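BluB-like flavoprotein (Clostridium difficile 630, PDB 3EO8) binds flavin mononucleotide between its two subunits and probably acts as an oxidoreductase of the nitroreductase family. Local coordinates at the flavin mononucleotide site and the interface of chains A and B. Numbering follows the deposited sequence. Chains: chain A/B, BluB-like flavoprotein.

Contact 1: the flavin mononucleotide site. Residues chain A 11-13, 15, 93, 96, 161-165, 205-206, 208; chain B 38-42, 137, 140-141. With FMN (flavin mononucleotide), chain C.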
# COMPACT_ATOMS: atom_id res chain seq x y z
N ARG A 11 -0.31 12.17 -12.42
CA ARG A 11 -0.64 12.14 -11.02
C ARG A 11 0.28 13.02 -10.19
O ARG A 11 1.52 12.87 -10.20
CB ARG A 11 -0.62 10.72 -10.44
CG ARG A 11 -1.21 10.58 -9.06
CD ARG A 11 -0.47 9.57 -8.20
NE ARG A 11 0.94 9.87 -8.13
CZ ARG A 11 1.46 10.86 -7.42
NH1 ARG A 11 0.68 11.63 -6.66
NH2 ARG A 11 2.76 11.04 -7.43
N GLN A 12 -0.35 13.90 -9.43
CA GLN A 12 0.33 14.70 -8.45
C GLN A 12 -0.51 14.73 -7.16
O GLN A 12 -1.70 14.41 -7.18
CB GLN A 12 0.48 16.13 -8.98
CG GLN A 12 1.40 16.28 -10.18
CD GLN A 12 1.53 17.74 -10.60
OE1 GLN A 12 0.75 18.21 -11.43
NE2 GLN A 12 2.47 18.47 -9.98
N SER A 13 0.09 15.14 -6.04
CA SER A 13 -0.72 15.47 -4.85
C SER A 13 -1.37 16.84 -4.99
O SER A 13 -0.70 17.88 -4.91
CB SER A 13 0.12 15.41 -3.59
OG SER A 13 0.53 14.10 -3.39
N ARG A 15 -3.51 19.83 -3.90
CA ARG A 15 -3.87 20.51 -2.64
C ARG A 15 -4.64 21.81 -2.87
O ARG A 15 -5.01 22.49 -1.92
CB ARG A 15 -2.62 20.72 -1.78
CG ARG A 15 -1.85 19.45 -1.51
CD ARG A 15 -0.79 19.60 -0.44
NE ARG A 15 -0.08 18.33 -0.25
CZ ARG A 15 0.94 17.90 -1.00
NH1 ARG A 15 1.41 18.60 -2.01
NH2 ARG A 15 1.49 16.73 -0.73
N PHE A 93 -0.36 20.57 5.02
CA PHE A 93 -0.43 19.14 4.66
C PHE A 93 -1.56 18.35 5.32
O PHE A 93 -1.67 17.13 5.15
CB PHE A 93 0.94 18.48 4.92
CG PHE A 93 2.03 19.08 4.08
CD1 PHE A 93 2.12 18.75 2.74
CD2 PHE A 93 2.90 20.04 4.61
CE1 PHE A 93 3.11 19.34 1.93
CE2 PHE A 93 3.88 20.63 3.82
CZ PHE A 93 3.98 20.29 2.48
N PHE A 96 -5.78 21.48 4.52
CA PHE A 96 -6.07 21.95 3.16
C PHE A 96 -7.19 21.17 2.48
O PHE A 96 -7.75 21.64 1.49
CB PHE A 96 -4.83 21.86 2.26
CG PHE A 96 -4.51 20.47 1.86
CD1 PHE A 96 -5.13 19.89 0.76
CD2 PHE A 96 -3.67 19.70 2.64
CE1 PHE A 96 -4.89 18.61 0.41
CE2 PHE A 96 -3.42 18.39 2.29
CZ PHE A 96 -4.04 17.83 1.19
N CYS A 161 -5.49 14.31 -3.28
CA CYS A 161 -4.33 14.12 -2.44
C CYS A 161 -4.74 13.07 -1.46
O CYS A 161 -5.85 13.09 -0.95
CB CYS A 161 -3.94 15.39 -1.69
SG CYS A 161 -2.34 15.33 -0.78
N TRP A 162 -3.80 12.18 -1.23
CA TRP A 162 -3.88 11.10 -0.25
C TRP A 162 -3.38 11.64 1.09
O TRP A 162 -2.38 12.32 1.12
CB TRP A 162 -2.93 10.04 -0.77
CG TRP A 162 -2.97 8.64 -0.25
CD1 TRP A 162 -3.21 8.21 1.02
CD2 TRP A 162 -2.59 7.49 -1.00
NE1 TRP A 162 -3.07 6.85 1.07
CE2 TRP A 162 -2.68 6.39 -0.16
CE3 TRP A 162 -2.22 7.30 -2.34
CZ2 TRP A 162 -2.41 5.09 -0.59
CZ3 TRP A 162 -1.96 6.00 -2.77
CH2 TRP A 162 -2.04 4.92 -1.89
N LEU A 163 -4.10 11.38 2.18
CA LEU A 163 -3.69 11.85 3.50
C LEU A 163 -3.65 10.77 4.53
O LEU A 163 -4.61 10.02 4.71
CB LEU A 163 -4.63 12.93 4.00
CG LEU A 163 -4.71 14.24 3.18
CD1 LEU A 163 -5.70 14.21 2.02
CD2 LEU A 163 -5.01 15.43 4.12
N THR A 164 -2.56 10.71 5.27
CA THR A 164 -2.53 9.93 6.51
C THR A 164 -2.08 10.79 7.68
O THR A 164 -2.03 10.31 8.82
CB THR A 164 -1.65 8.66 6.38
OG1 THR A 164 -0.32 9.01 5.97
CG2 THR A 164 -2.29 7.65 5.42
N SER A 165 -1.78 12.06 7.45
CA SER A 165 -1.20 12.91 8.50
C SER A 165 -2.21 13.22 9.61
O SER A 165 -1.84 13.64 10.67
CB SER A 165 -0.63 14.22 7.95
OG SER A 165 -1.61 14.98 7.30
N SER A 205 5.13 19.33 -7.73
CA SER A 205 5.53 18.12 -7.01
C SER A 205 7.03 18.19 -6.79
O SER A 205 7.74 18.79 -7.57
CB SER A 205 5.23 16.89 -7.84
OG SER A 205 3.83 16.76 -8.00
N PRO A 206 7.51 17.57 -5.70
CA PRO A 206 8.92 17.58 -5.42
C PRO A 206 9.75 16.73 -6.38
O PRO A 206 9.20 15.88 -7.09
CB PRO A 206 9.01 16.99 -4.01
CG PRO A 206 7.80 16.16 -3.86
CD PRO A 206 6.74 16.83 -4.69
N LYS A 208 12.16 13.83 -7.63
CA LYS A 208 12.13 12.42 -7.37
C LYS A 208 13.51 11.80 -7.56
O LYS A 208 14.37 12.33 -8.27
CB LYS A 208 11.11 11.77 -8.30
CG LYS A 208 9.65 12.27 -8.13
CD LYS A 208 9.17 12.24 -6.70
CE LYS A 208 7.78 12.90 -6.55
NZ LYS A 208 6.69 12.17 -7.27
N PRO B 38 2.77 7.99 -5.40
CA PRO B 38 2.83 8.92 -4.30
C PRO B 38 3.45 8.18 -3.12
O PRO B 38 3.44 6.94 -3.10
CB PRO B 38 1.35 9.24 -4.06
CG PRO B 38 0.64 8.01 -4.46
CD PRO B 38 1.40 7.47 -5.62
N SER B 39 4.03 8.92 -2.19
CA SER B 39 4.59 8.34 -0.98
C SER B 39 4.62 9.33 0.14
O SER B 39 4.79 10.50 -0.09
CB SER B 39 6.00 7.76 -1.25
OG SER B 39 6.99 8.74 -1.44
N GLY B 40 4.48 8.84 1.38
CA GLY B 40 4.47 9.69 2.57
C GLY B 40 5.71 10.56 2.65
O GLY B 40 6.83 10.05 2.61
N LYS B 41 5.50 11.87 2.72
CA LYS B 41 6.58 12.88 2.70
C LYS B 41 7.62 12.63 1.61
O LYS B 41 8.80 12.93 1.79
CB LYS B 41 7.24 13.01 4.07
CG LYS B 41 6.28 13.57 5.13
CD LYS B 41 6.91 13.63 6.49
CE LYS B 41 5.91 14.17 7.52
NZ LYS B 41 6.51 14.44 8.84
N ASN B 42 7.19 12.09 0.47
CA ASN B 42 8.08 11.81 -0.66
C ASN B 42 9.26 10.89 -0.27
O ASN B 42 10.38 10.98 -0.80
CB ASN B 42 8.60 13.11 -1.28
CG ASN B 42 9.14 12.92 -2.68
OD1 ASN B 42 8.68 12.02 -3.44
ND2 ASN B 42 10.11 13.75 -3.05
N PRO B 137 1.35 3.92 6.90
CA PRO B 137 1.43 4.74 5.67
C PRO B 137 2.63 4.38 4.79
O PRO B 137 2.55 4.53 3.58
CB PRO B 137 1.54 6.17 6.22
CG PRO B 137 0.81 6.11 7.54
CD PRO B 137 1.25 4.76 8.10
N GLN B 140 1.32 1.59 2.72
CA GLN B 140 0.41 2.16 1.70
C GLN B 140 1.18 2.69 0.53
O GLN B 140 0.82 2.45 -0.65
CB GLN B 140 -0.46 3.26 2.32
CG GLN B 140 -1.45 2.78 3.36
CD GLN B 140 -2.45 3.85 3.76
OE1 GLN B 140 -3.01 4.50 2.91
NE2 GLN B 140 -2.69 4.02 5.07
N SER B 141 2.26 3.42 0.83
CA SER B 141 3.11 3.99 -0.20
C SER B 141 3.71 2.88 -1.04
O SER B 141 3.67 2.94 -2.26
CB SER B 141 4.24 4.84 0.42
OG SER B 141 3.74 5.76 1.37
N1 FMN C . 0.26 14.70 1.36
C2 FMN C . -0.22 15.64 2.25
O2 FMN C . -0.24 16.85 1.98
N3 FMN C . -0.71 15.23 3.46
C4 FMN C . -0.69 13.93 3.86
O4 FMN C . -1.17 13.62 4.97
C4A FMN C . -0.21 12.97 2.97
N5 FMN C . -0.21 11.64 3.33
C5A FMN C . 0.23 10.68 2.44
C6 FMN C . 0.17 9.35 2.82
C7 FMN C . 0.60 8.38 1.94
C7M FMN C . 0.16 6.98 2.22
C8 FMN C . 1.05 8.74 0.66
C8M FMN C . 1.13 7.70 -0.42
C9 FMN C . 1.09 10.07 0.29
C9A FMN C . 0.67 11.06 1.17
N10 FMN C . 0.73 12.42 0.84
C10 FMN C . 0.24 13.36 1.72
C1' FMN C . 1.30 12.89 -0.47
C2' FMN C . 2.82 12.93 -0.49
O2' FMN C . 3.30 14.04 0.25
C3' FMN C . 3.29 13.03 -1.94
O3' FMN C . 2.86 11.87 -2.64
C4' FMN C . 4.79 13.24 -2.14
O4' FMN C . 5.22 14.45 -1.55
C5' FMN C . 5.08 13.25 -3.64
O5' FMN C . 4.41 14.35 -4.23
P FMN C . 3.49 14.09 -5.54
O1P FMN C . 2.89 15.39 -5.99
O2P FMN C . 2.40 13.13 -5.07
O3P FMN C . 4.26 13.41 -6.66
O HOH W 1 4.17 16.89 -2.16
O HOH W 2 3.09 17.60 -4.51
O HOH W 3 3.96 13.79 -9.28
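Charge holds the phosphate of this FMN pocket, which both chains build. The guanidinium of A:Arg11 grips it end-on, NH1 to FMN O2P at 2.8 Å and NH2 to FMN O3P, both oxygens near the guanidinium plane; CG is anti to the backbone N (chi1 -169°) and the chain bends at chi2 and chi3. Over one face of this group lies the CB of B:Pro38. A:Lys208 NZ adds a salt bridge to FMN O3P at 2.8 Å. O2P also accepts from A:Ser13 OG, while A:Ser13 N points almost straight at O1P (178° at H). Second-shell A:Gln12 NE2 donates to A:Ser205 OG, which sits beside O1P.

Hydrogen bonds read the flavin's polar rim. A:Arg15, extended from CG to NE, approaches side-on, NE to FMN O2 at 2.7 Å and NH2 to FMN N1 at 3.2 Å; positive charge here could stabilise a reduced, anionic flavin. FMN N3 donates to A:Phe93 O on a lone pair (2.7 Å), A:Ser165 grips O4 through N and OG, and A:Thr164 N reaches FMN N5 at 3.2 Å.

Stacking secures the dimethylbenzene end: the five-membered ring of A:Trp162 lies nearly parallel to it (7°), centroids 4.4 Å apart. At the indole edge, in plane, NE1 donates to B:Gln140 OE1, which it approaches from above the amide plane.

In the fold, strand 159-163, the end of helix 80-93 and loops of chain A meet the 38-42 segment and the start of helix 137-155 of chain B.

Contact 2: the interface of chains A and B. Residues chain A 71, 74-75, 86, 168; chain B 115, 118-119, 121-122.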
# COMPACT_ATOMS: atom_id res chain seq x y z
N ILE A 71 -1.16 18.13 21.53
CA ILE A 71 0.25 17.84 21.24
C ILE A 71 1.11 19.13 21.29
O ILE A 71 2.13 19.15 21.95
CB ILE A 71 0.44 17.13 19.89
CG1 ILE A 71 -0.30 15.77 19.88
CG2 ILE A 71 1.88 16.95 19.64
CD1 ILE A 71 -0.52 15.15 18.48
N GLU A 74 2.24 20.60 24.66
CA GLU A 74 3.38 19.87 25.24
C GLU A 74 4.69 20.09 24.44
O GLU A 74 5.77 20.13 25.03
CB GLU A 74 3.07 18.38 25.31
CG GLU A 74 1.81 18.08 26.08
CD GLU A 74 1.85 18.47 27.54
OE1 GLU A 74 2.95 18.50 28.14
OE2 GLU A 74 0.76 18.72 28.08
N MSE A 75 4.59 20.20 23.13
CA MSE A 75 5.76 20.41 22.28
C MSE A 75 6.40 21.75 22.62
O MSE A 75 7.63 21.86 22.62
CB MSE A 75 5.41 20.41 20.80
CG MSE A 75 5.13 19.02 20.20
SE MSE A 75 4.76 19.14 18.35
CE MSE A 75 6.63 19.21 17.72
N PHE A 86 5.40 22.14 13.34
CA PHE A 86 4.17 21.31 13.32
C PHE A 86 2.89 22.14 13.04
O PHE A 86 2.00 21.69 12.32
CB PHE A 86 4.03 20.55 14.63
CG PHE A 86 2.95 19.50 14.64
CD1 PHE A 86 2.89 18.53 13.67
CD2 PHE A 86 2.04 19.44 15.69
CE1 PHE A 86 1.92 17.52 13.74
CE2 PHE A 86 1.08 18.45 15.75
CZ PHE A 86 1.02 17.50 14.75
N TYR A 168 -3.08 10.69 13.94
CA TYR A 168 -2.97 10.86 15.40
C TYR A 168 -4.36 11.21 16.01
O TYR A 168 -4.54 11.08 17.23
CB TYR A 168 -1.91 11.90 15.83
CG TYR A 168 -2.06 13.28 15.22
CD1 TYR A 168 -3.05 14.15 15.66
CD2 TYR A 168 -1.24 13.70 14.19
CE1 TYR A 168 -3.22 15.38 15.09
CE2 TYR A 168 -1.39 14.94 13.63
CZ TYR A 168 -2.40 15.78 14.06
OH TYR A 168 -2.56 17.03 13.48
N GLY B 115 3.06 12.70 13.16
CA GLY B 115 2.72 12.43 14.55
C GLY B 115 3.82 11.68 15.27
O GLY B 115 3.99 11.83 16.48
N GLU B 118 6.69 14.04 16.62
CA GLU B 118 6.03 15.02 17.49
C GLU B 118 5.71 14.35 18.82
O GLU B 118 5.99 14.91 19.87
CB GLU B 118 4.77 15.57 16.81
CG GLU B 118 5.07 16.41 15.55
CD GLU B 118 5.20 15.63 14.24
OE1 GLU B 118 5.19 14.37 14.27
OE2 GLU B 118 5.30 16.29 13.16
N LEU B 119 5.11 13.16 18.76
CA LEU B 119 4.74 12.42 19.97
C LEU B 119 5.95 11.93 20.73
O LEU B 119 5.97 11.93 21.96
CB LEU B 119 3.88 11.21 19.59
CG LEU B 119 2.43 11.50 19.18
CD1 LEU B 119 1.73 10.21 18.79
CD2 LEU B 119 1.65 12.20 20.29
N LEU B 121 8.81 13.49 20.76
CA LEU B 121 9.39 14.69 21.38
C LEU B 121 8.83 14.94 22.77
O LEU B 121 9.56 15.38 23.67
CB LEU B 121 9.16 15.92 20.48
CG LEU B 121 9.85 17.22 20.90
CD1 LEU B 121 11.36 17.14 20.83
CD2 LEU B 121 9.32 18.35 20.01
N ILE B 122 7.54 14.64 22.96
CA ILE B 122 6.85 14.92 24.23
C ILE B 122 6.71 13.68 25.11
O ILE B 122 5.92 13.66 26.05
CB ILE B 122 5.47 15.62 24.01
CG1 ILE B 122 4.48 14.73 23.25
CG2 ILE B 122 5.65 16.94 23.29
CD1 ILE B 122 3.05 15.22 23.27
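B:Glu118 OE1 is the best-held polar atom of this patch; the one bond seen among the residues here is a weak one from B:Gly115 N (2.9 Å), within its own chain. No nitrogen or oxygen bonds across, so this part of the two-fold interface, which hides 350 Å² in all, joins by apolar packing. Bent at chi2 (87°), B:Glu118 lays its CG methylene over one face of the A:Phe86 ring, 3.8 Å from the centroid of A:Phe86 and offset toward the rim. Its carboxylate is turned 47° from that ring, and OE2 lies near ring carbon CD1; CG of A:Phe86 is anti to the backbone N (chi1 -170°). A:Tyr168 CE2 meets the same ring in plane, at its edge, and A:Ile71 CD1 lies over one face of the tyrosine ring, toward its rim, so neighbours within chain A back the aromatic pair. Selenomethionine A:Met75 runs alongside B:Glu118, pointing the same way, with SE 3.9 Å from CB of B:Glu118. B:Ile122 crosses A:Glu74 and A:Met75 at about a right angle, its CG2 branch pressed 3.6 Å from A:Glu74 CB where helix 54-75 ends. A:Ile71 and B:Leu119 cross obliquely and more loosely. At the tip of A:Met75, bent at chi3, the methyl CE touches B:Leu121 CD2 at 3.6 Å.

Contact 3: the interface of chains A and B. Residues chain A 37-38, 140, 143-144, 147-148, 151, 162; chain B 37-38, 140, 143-144, 147-148, 151, 162.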
# COMPACT_ATOMS: atom_id res chain seq x y z
N ALA A 37 -8.46 -3.79 -7.01
CA ALA A 37 -7.06 -3.90 -6.62
C ALA A 37 -6.78 -5.27 -6.03
O ALA A 37 -7.68 -5.87 -5.42
CB ALA A 37 -6.71 -2.83 -5.59
N PRO A 38 -5.53 -5.75 -6.14
CA PRO A 38 -5.18 -7.00 -5.52
C PRO A 38 -5.15 -6.78 -4.02
O PRO A 38 -5.00 -5.63 -3.57
CB PRO A 38 -3.79 -7.30 -6.07
CG PRO A 38 -3.19 -5.90 -6.36
CD PRO A 38 -4.38 -5.09 -6.81
N GLN A 140 -0.16 -2.66 2.30
CA GLN A 140 0.20 -2.71 0.91
C GLN A 140 -1.06 -2.86 0.05
O GLN A 140 -1.20 -2.22 -0.99
CB GLN A 140 1.15 -3.86 0.62
CG GLN A 140 2.52 -3.77 1.24
CD GLN A 140 3.46 -4.83 0.69
OE1 GLN A 140 3.49 -5.06 -0.49
NE2 GLN A 140 4.22 -5.47 1.57
N GLY A 143 -3.02 0.41 -0.11
CA GLY A 143 -2.34 1.30 -1.05
C GLY A 143 -2.63 1.00 -2.50
O GLY A 143 -2.84 1.92 -3.33
N ALA A 144 -2.69 -0.29 -2.83
CA ALA A 144 -3.06 -0.70 -4.18
C ALA A 144 -4.46 -0.19 -4.54
O ALA A 144 -4.68 0.37 -5.62
CB ALA A 144 -2.96 -2.22 -4.32
N GLU A 147 -4.45 3.68 -4.82
CA GLU A 147 -3.81 4.07 -6.09
C GLU A 147 -4.72 3.88 -7.30
O GLU A 147 -4.77 4.76 -8.13
CB GLU A 147 -2.44 3.41 -6.25
CG GLU A 147 -1.66 3.83 -7.49
CD GLU A 147 -1.10 5.26 -7.45
OE1 GLU A 147 -1.37 6.00 -6.48
OE2 GLU A 147 -0.37 5.63 -8.43
N ASN A 148 -5.48 2.79 -7.35
CA ASN A 148 -6.46 2.57 -8.42
C ASN A 148 -7.52 3.69 -8.44
O ASN A 148 -7.90 4.18 -9.50
CB ASN A 148 -7.14 1.20 -8.23
CG ASN A 148 -6.35 0.03 -8.82
OD1 ASN A 148 -5.17 0.15 -9.14
ND2 ASN A 148 -7.02 -1.12 -8.95
N LEU A 151 -5.74 7.04 -9.72
CA LEU A 151 -5.53 7.08 -11.14
C LEU A 151 -6.85 7.27 -11.88
O LEU A 151 -6.93 7.97 -12.90
CB LEU A 151 -4.79 5.82 -11.61
CG LEU A 151 -3.37 5.61 -11.05
CD1 LEU A 151 -2.81 4.34 -11.60
CD2 LEU A 151 -2.42 6.84 -11.37
N TRP A 162 -3.80 12.18 -1.23
CA TRP A 162 -3.88 11.10 -0.25
C TRP A 162 -3.38 11.64 1.09
O TRP A 162 -2.38 12.32 1.12
CB TRP A 162 -2.93 10.04 -0.77
CG TRP A 162 -2.97 8.64 -0.25
CD1 TRP A 162 -3.21 8.21 1.02
CD2 TRP A 162 -2.59 7.49 -1.00
NE1 TRP A 162 -3.07 6.85 1.07
CE2 TRP A 162 -2.68 6.39 -0.16
CE3 TRP A 162 -2.22 7.30 -2.34
CZ2 TRP A 162 -2.41 5.09 -0.59
CZ3 TRP A 162 -1.96 6.00 -2.77
CH2 TRP A 162 -2.04 4.92 -1.89
N ALA B 37 4.88 6.83 -8.13
CA ALA B 37 3.82 6.64 -7.16
C ALA B 37 3.91 7.68 -6.04
O ALA B 37 5.00 8.18 -5.75
CB ALA B 37 3.90 5.23 -6.58
N PRO B 38 2.77 7.99 -5.40
CA PRO B 38 2.83 8.92 -4.30
C PRO B 38 3.45 8.18 -3.12
O PRO B 38 3.44 6.94 -3.10
CB PRO B 38 1.35 9.24 -4.06
CG PRO B 38 0.64 8.01 -4.46
CD PRO B 38 1.40 7.47 -5.62
N GLN B 140 1.32 1.59 2.72
CA GLN B 140 0.41 2.16 1.70
C GLN B 140 1.18 2.69 0.53
O GLN B 140 0.82 2.45 -0.65
CB GLN B 140 -0.46 3.26 2.32
CG GLN B 140 -1.45 2.78 3.36
CD GLN B 140 -2.45 3.85 3.76
OE1 GLN B 140 -3.01 4.50 2.91
NE2 GLN B 140 -2.69 4.02 5.07
N GLY B 143 2.57 -0.03 -1.58
CA GLY B 143 1.51 -0.62 -2.38
C GLY B 143 1.10 0.21 -3.59
O GLY B 143 0.78 -0.34 -4.64
N ALA B 144 1.15 1.54 -3.46
CA ALA B 144 0.89 2.44 -4.60
C ALA B 144 1.94 2.19 -5.70
O ALA B 144 1.61 2.15 -6.90
CB ALA B 144 0.90 3.95 -4.14
N GLU B 147 1.45 -1.32 -7.24
CA GLU B 147 0.28 -1.27 -8.13
C GLU B 147 0.58 -0.56 -9.46
O GLU B 147 0.10 -0.98 -10.51
CB GLU B 147 -0.94 -0.65 -7.39
CG GLU B 147 -2.27 -0.67 -8.21
CD GLU B 147 -2.80 -2.08 -8.51
OE1 GLU B 147 -2.16 -3.08 -8.13
OE2 GLU B 147 -3.88 -2.17 -9.14
N ASN B 148 1.36 0.53 -9.43
CA ASN B 148 1.77 1.20 -10.67
C ASN B 148 2.58 0.24 -11.55
O ASN B 148 2.38 0.17 -12.77
CB ASN B 148 2.59 2.47 -10.38
CG ASN B 148 1.74 3.70 -10.10
OD1 ASN B 148 0.52 3.60 -9.95
ND2 ASN B 148 2.39 4.88 -10.06
N LEU B 151 0.07 -2.54 -12.97
CA LEU B 151 -0.73 -2.08 -14.11
C LEU B 151 0.14 -1.86 -15.33
O LEU B 151 -0.26 -2.16 -16.45
CB LEU B 151 -1.55 -0.83 -13.77
CG LEU B 151 -2.56 -1.01 -12.64
CD1 LEU B 151 -3.25 0.35 -12.34
CD2 LEU B 151 -3.58 -2.10 -12.91
N TRP B 162 1.65 -10.57 -7.13
CA TRP B 162 2.24 -9.92 -5.96
C TRP B 162 2.36 -10.98 -4.88
O TRP B 162 1.45 -11.81 -4.71
CB TRP B 162 1.25 -8.82 -5.58
CG TRP B 162 1.68 -7.73 -4.66
CD1 TRP B 162 2.53 -7.80 -3.58
CD2 TRP B 162 1.18 -6.40 -4.68
NE1 TRP B 162 2.59 -6.58 -2.96
CE2 TRP B 162 1.78 -5.70 -3.64
CE3 TRP B 162 0.27 -5.74 -5.51
CZ2 TRP B 162 1.45 -4.37 -3.37
CZ3 TRP B 162 -0.01 -4.43 -5.26
CH2 TRP B 162 0.58 -3.76 -4.22
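Two-fold-related tryptophans form the outer pair of first-shell contacts in this interface. B:Trp162 NE1 donates to A:Gln140 OE1 at 3.0 Å (148° at H), the acceptor in the indole plane but the donor above the amide plane; A:Trp162 repeats this with B:Gln140. The benzene half of B:Trp162 is met by A:Ala144, whose CB lies 3.8 Å from CZ3 of B:Trp162, and by A:Pro38, crossing at about a right angle with CG 3.6 Å from CE3 of B:Trp162.

Nearer the axis, A:Glu147 has CG anti to the backbone N (chi1 -175°) and its chain bends at chi2. Its OE1 reaches B:Pro38 CD at 3.3 Å, while OE2 lies 2.7 Å from B:Asn148 OD1. As modelled, two acceptors clash there; a turned-over amide or a protonated carboxyl would relieve it, though the coordinates show neither. The carboxylate and amide planes are 52° apart. A:Asn148 ND2 gives B:Glu147 OE2 a weak hydrogen bond. A:Leu151 CD1 and B:Leu151 CD1 meet tip to tip, 4.1 Å apart.

Further out, A:Glu147 OE1 and A:Gly143 CA lie at the edge of A:Trp162, in plane, and may help to position it, likewise in chain B.

Helix 137-155 of each chain packs against its twin across the two-fold axis, flanked by strand 159-163 and the loops at A:Pro38 and B:Pro38.

Contact 1 and contact 3 are neighbours, their C-alpha centres about 13 Å apart, and they share A:Trp162, B:Pro38 and B:Gln140. The indole that stacks on the flavin is therefore also an interface residue, and helix 137-155 serves both the subunit core and the cofactor site. This ties FMN binding to dimer formation, as is usual in the nitroreductase family. Contact 2 lies about 21 Å from contact 1 and about 30 Å from contact 3; it joins the peripheral helices 54-75 and 116-121. Helix 80-93 links it to contact 1, carrying A:Phe86 at one and A:Phe93 at the other.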